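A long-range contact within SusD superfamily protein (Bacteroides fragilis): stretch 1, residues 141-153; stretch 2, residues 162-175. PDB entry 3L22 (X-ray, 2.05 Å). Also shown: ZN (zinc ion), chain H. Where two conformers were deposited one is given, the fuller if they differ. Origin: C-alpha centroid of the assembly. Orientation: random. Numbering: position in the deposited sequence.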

# COMPACT_ATOMS: atom_id res chain seq x y z
N VAL A 141 18.94 3.18 -2.18
CA VAL A 141 20.01 3.12 -3.18
C VAL A 141 20.52 4.49 -3.58
O VAL A 141 21.71 4.67 -3.69
CB VAL A 141 19.56 2.37 -4.45
CG1 VAL A 141 20.63 2.49 -5.56
CG2 VAL A 141 19.25 0.90 -4.09
N ASN A 142 19.62 5.44 -3.79
CA ASN A 142 20.00 6.78 -4.18
C ASN A 142 18.93 7.80 -3.77
O ASN A 142 17.93 7.95 -4.47
CB ASN A 142 20.22 6.85 -5.69
CG ASN A 142 20.61 8.27 -6.18
OD1 ASN A 142 20.84 9.17 -5.39
ND2 ASN A 142 20.64 8.45 -7.48
N PRO A 143 19.15 8.51 -2.64
CA PRO A 143 18.20 9.53 -2.21
C PRO A 143 17.99 10.67 -3.17
O PRO A 143 16.96 11.35 -3.08
CB PRO A 143 18.82 10.10 -0.94
CG PRO A 143 19.89 9.17 -0.56
CD PRO A 143 20.35 8.51 -1.80
N ASP A 144 18.96 10.95 -4.04
CA ASP A 144 18.78 12.02 -5.03
C ASP A 144 18.14 11.55 -6.37
O ASP A 144 18.08 12.30 -7.34
CB ASP A 144 20.12 12.72 -5.25
CG ASP A 144 20.66 13.36 -3.96
OD1 ASP A 144 19.88 13.90 -3.12
OD2 ASP A 144 21.88 13.29 -3.76
N ALA A 145 17.69 10.31 -6.43
CA ALA A 145 17.05 9.81 -7.64
C ALA A 145 15.78 10.61 -7.93
O ALA A 145 15.01 10.92 -7.02
CB ALA A 145 16.70 8.32 -7.50
N LYS A 146 15.57 10.94 -9.21
CA LYS A 146 14.39 11.73 -9.58
C LYS A 146 13.13 10.90 -9.49
O LYS A 146 13.10 9.76 -9.95
CB LYS A 146 14.51 12.31 -11.00
CG LYS A 146 15.57 13.39 -11.11
CD LYS A 146 15.62 13.85 -12.53
CE LYS A 146 16.69 14.94 -12.77
NZ LYS A 146 16.36 15.70 -14.03
N SER A 147 12.09 11.48 -8.90
CA SER A 147 10.82 10.81 -8.72
C SER A 147 9.76 11.45 -9.59
O SER A 147 9.69 11.13 -10.78
CB SER A 147 10.46 10.76 -7.24
OG SER A 147 9.20 10.15 -7.03
N VAL A 148 8.95 12.36 -9.05
CA VAL A 148 7.76 12.86 -9.74
C VAL A 148 7.62 14.37 -9.45
O VAL A 148 8.20 14.86 -8.49
CB VAL A 148 6.50 12.09 -9.30
CG1 VAL A 148 6.60 10.55 -9.60
CG2 VAL A 148 6.13 12.36 -7.84
N PRO A 149 6.87 15.12 -10.29
CA PRO A 149 6.55 16.52 -9.96
C PRO A 149 5.75 16.65 -8.68
O PRO A 149 4.75 15.92 -8.50
CB PRO A 149 5.69 16.97 -11.14
CG PRO A 149 6.05 15.98 -12.27
CD PRO A 149 6.32 14.72 -11.60
N LEU A 150 6.19 17.57 -7.82
CA LEU A 150 5.55 17.78 -6.55
C LEU A 150 4.50 18.89 -6.76
O LEU A 150 4.79 20.06 -6.55
CB LEU A 150 6.59 18.14 -5.48
CG LEU A 150 6.11 18.31 -4.03
CD1 LEU A 150 5.12 17.21 -3.60
CD2 LEU A 150 7.31 18.34 -3.09
N ARG A 151 3.31 18.50 -7.19
CA ARG A 151 2.23 19.46 -7.47
C ARG A 151 1.39 19.67 -6.21
O ARG A 151 0.73 18.75 -5.73
CB ARG A 151 1.34 18.94 -8.61
CG ARG A 151 2.14 18.55 -9.87
CD ARG A 151 1.26 18.32 -11.07
NE ARG A 151 2.03 18.03 -12.27
CZ ARG A 151 2.62 18.93 -13.05
NH1 ARG A 151 2.53 20.24 -12.81
NH2 ARG A 151 3.28 18.51 -14.12
N LEU A 152 1.42 20.90 -5.69
CA LEU A 152 0.75 21.24 -4.44
C LEU A 152 -0.23 22.42 -4.53
O LEU A 152 -0.84 22.76 -3.54
CB LEU A 152 1.80 21.48 -3.35
CG LEU A 152 2.69 20.28 -3.00
CD1 LEU A 152 3.83 20.74 -2.03
CD2 LEU A 152 1.89 19.11 -2.41
N THR A 153 -0.42 23.00 -5.70
CA THR A 153 -1.34 24.13 -5.85
C THR A 153 -2.64 23.66 -6.48
O THR A 153 -2.65 22.70 -7.24
CB THR A 153 -0.73 25.20 -6.74
OG1 THR A 153 -0.36 24.58 -7.98
CG2 THR A 153 0.53 25.84 -6.09
N ASN A 162 4.30 22.52 -16.80
CA ASN A 162 5.75 22.40 -16.81
C ASN A 162 6.32 22.42 -15.38
O ASN A 162 6.16 23.40 -14.66
CB ASN A 162 6.40 23.48 -17.67
CG ASN A 162 6.00 23.39 -19.14
OD1 ASN A 162 5.63 22.34 -19.65
ND2 ASN A 162 6.09 24.50 -19.82
N MSE A 163 6.94 21.32 -14.97
CA MSE A 163 7.53 21.21 -13.64
C MSE A 163 8.55 20.07 -13.59
O MSE A 163 8.25 18.95 -14.02
CB MSE A 163 6.46 20.94 -12.58
CG MSE A 163 6.97 21.17 -11.18
SE MSE A 163 5.64 20.79 -9.85
CE MSE A 163 4.56 22.40 -10.03
N PRO A 164 9.74 20.33 -13.03
CA PRO A 164 10.68 19.25 -12.89
C PRO A 164 10.25 18.25 -11.84
O PRO A 164 9.39 18.54 -10.99
CB PRO A 164 11.99 19.94 -12.45
CG PRO A 164 11.72 21.37 -12.37
CD PRO A 164 10.26 21.60 -12.49
N ARG A 165 10.88 17.08 -11.92
CA ARG A 165 10.67 16.02 -10.96
C ARG A 165 11.43 16.37 -9.68
O ARG A 165 12.55 16.85 -9.75
CB ARG A 165 11.18 14.69 -11.53
CG ARG A 165 10.56 14.29 -12.88
CD ARG A 165 11.35 13.19 -13.59
NE ARG A 165 11.20 11.92 -12.88
CZ ARG A 165 11.84 10.79 -13.18
NH1 ARG A 165 12.68 10.77 -14.21
NH2 ARG A 165 11.62 9.67 -12.45
N SER A 166 10.80 16.17 -8.52
CA SER A 166 11.49 16.20 -7.24
C SER A 166 12.18 14.86 -7.01
O SER A 166 11.86 13.88 -7.70
CB SER A 166 10.50 16.45 -6.12
OG SER A 166 10.08 17.80 -6.19
N THR A 167 13.11 14.82 -6.06
CA THR A 167 13.83 13.60 -5.75
C THR A 167 12.98 12.65 -4.85
O THR A 167 12.04 13.10 -4.21
CB THR A 167 15.16 13.87 -5.07
OG1 THR A 167 14.93 14.38 -3.76
CG2 THR A 167 16.07 14.89 -5.89
N VAL A 168 13.33 11.37 -4.82
CA VAL A 168 12.72 10.40 -3.91
C VAL A 168 12.78 10.91 -2.45
O VAL A 168 11.77 10.84 -1.73
CB VAL A 168 13.28 8.98 -4.11
CG1 VAL A 168 14.82 8.89 -3.80
CG2 VAL A 168 12.48 7.91 -3.33
N LYS A 169 13.91 11.50 -2.04
CA LYS A 169 14.02 12.10 -0.71
C LYS A 169 13.03 13.28 -0.55
O LYS A 169 12.34 13.40 0.47
CB LYS A 169 15.46 12.56 -0.42
CG LYS A 169 15.67 13.45 0.86
CD LYS A 169 17.18 13.82 1.05
CE LYS A 169 17.54 14.54 2.38
NZ LYS A 169 17.15 16.03 2.50
N GLN A 170 12.95 14.14 -1.55
CA GLN A 170 12.07 15.33 -1.44
C GLN A 170 10.61 14.92 -1.32
O GLN A 170 9.83 15.55 -0.58
CB GLN A 170 12.28 16.30 -2.61
CG GLN A 170 13.55 17.10 -2.52
CD GLN A 170 13.90 17.82 -3.82
OE1 GLN A 170 13.62 17.35 -4.94
NE2 GLN A 170 14.49 18.99 -3.67
N ILE A 171 10.24 13.86 -2.03
CA ILE A 171 8.84 13.42 -1.98
C ILE A 171 8.54 12.87 -0.59
O ILE A 171 7.51 13.23 0.00
CB ILE A 171 8.52 12.40 -3.10
CG1 ILE A 171 8.59 13.05 -4.47
CG2 ILE A 171 7.14 11.75 -2.88
CD1 ILE A 171 7.62 14.18 -4.77
N TYR A 172 9.43 12.03 -0.06
CA TYR A 172 9.27 11.57 1.30
C TYR A 172 9.21 12.70 2.31
O TYR A 172 8.42 12.64 3.27
CB TYR A 172 10.37 10.59 1.71
CG TYR A 172 10.24 9.19 1.15
CD1 TYR A 172 9.02 8.51 1.12
CD2 TYR A 172 11.36 8.50 0.71
CE1 TYR A 172 8.93 7.19 0.64
CE2 TYR A 172 11.25 7.20 0.21
CZ TYR A 172 10.06 6.56 0.19
OH TYR A 172 9.98 5.27 -0.30
N GLU A 173 10.02 13.72 2.11
CA GLU A 173 10.08 14.84 3.06
C GLU A 173 8.78 15.63 3.04
O GLU A 173 8.32 16.07 4.09
CB GLU A 173 11.29 15.73 2.78
CG GLU A 173 12.61 15.09 3.29
CD GLU A 173 13.89 15.72 2.76
OE1 GLU A 173 13.87 16.38 1.68
OE2 GLU A 173 14.93 15.56 3.46
N HIS A 174 8.17 15.75 1.86
CA HIS A 174 6.88 16.43 1.79
C HIS A 174 5.76 15.57 2.44
O HIS A 174 4.91 16.09 3.17
CB HIS A 174 6.45 16.82 0.37
CG HIS A 174 5.05 17.28 0.36
ND1 HIS A 174 4.70 18.52 0.81
CD2 HIS A 174 3.89 16.60 0.20
CE1 HIS A 174 3.39 18.63 0.87
NE2 HIS A 174 2.87 17.46 0.52
N ILE A 175 5.79 14.28 2.19
CA ILE A 175 4.87 13.34 2.85
C ILE A 175 4.94 13.52 4.35
O ILE A 175 3.91 13.62 5.00
CB ILE A 175 5.15 11.88 2.45
CG1 ILE A 175 4.75 11.66 0.98
CG2 ILE A 175 4.38 10.89 3.35
CD1 ILE A 175 5.33 10.39 0.32
ZN ZN H . 5.99 20.17 1.37
O HOH W 1 17.21 15.14 -2.56
O HOH W 2 13.15 16.47 -13.75
O HOH W 3 8.80 18.90 -8.34
O HOH W 4 4.46 21.27 2.54

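The two stretches meet along an irregular seam that buries 1047 Å² in total; stretch 1, which forms no regular helix or strand, lies against the segment that leads into the helix beginning at V168. The backbones are bridged at K146 and T167, a single beta bridge with the two CA atoms 4.3 Å apart, and hydrogen bonds follow on both sides of it. V168 N donates to A145 O (2.8 Å), S147 N to S166 O (2.7 Å), and S166 N to V148 O (2.9 Å). Side chains pack beside the paired main chains.

At one end, the type I turn from N142 to A145 forms a shallow pocket for the first residue of the helix. V168 places CG1 3.3 Å from both N142 O and P143 O, while the same methyl lies 4.2 Å from A145 CB, so a small branch fills the hollow between the turn carbonyls and the alanine. The turn also meets the start of the helix: K169 N, free of an acceptor within the first turn of the helix, donates to P143 O at 3.2 Å. The side chains of the same two residues pack carbon to carbon, with P143 CB 4.2 Å from K169 CB. Beside it, T167 caps the helix by accepting from Q170 N through OG1 (3.0 Å), and its CG2 approaches D144 O at 3.6 Å. A water links D144 OD1 (3.0 Å) to T167 OG1 (2.7 Å), filling the gap between these side chains.

R165 buries the most surface of any residue in the contact. Its CB points sideways, but the chain bends at chi3 (70°, p) and the end comes back to stretch 1. NE and NH2 both donate to S147 O, at 2.7 and 2.9 Å, so that this carbonyl sits at the edge of the guanidinium while K146 C lies over one face. The guanidinium thus settles against the backbone of K146 and S147, with K146 CB 3.8 Å from R165 CZ.

Further along, the bumps are apolar. I171 reaches from the helix so that CD1 lies 3.9 Å from V148 CG2 and 4.1 Å from L150 CD1, filling the space between the valine and the leucine. L150 is itself wedged between the loop and the helix: CB packs 3.6 Å from S166 OG, and CD2 lies 3.9 Å from H174 CB. A water beside the backbone of L150 accepts from L150 N (3.0 Å), donates to P164 O (2.7 Å) and contacts S166 OG (2.7 Å), and so bridges the two stretches.

The selenomethionine M163 points toward stretch 1, its SE 3.5 Å from L150 O and 4.0 Å from P149 CB; R151 turns its end back so that NH1 comes within 4.0 Å of M163 CB. Finally, L152 CD2 rests 3.5 Å from H174 NE2, while H174 ND1 binds the zinc ion at 2.2 Å.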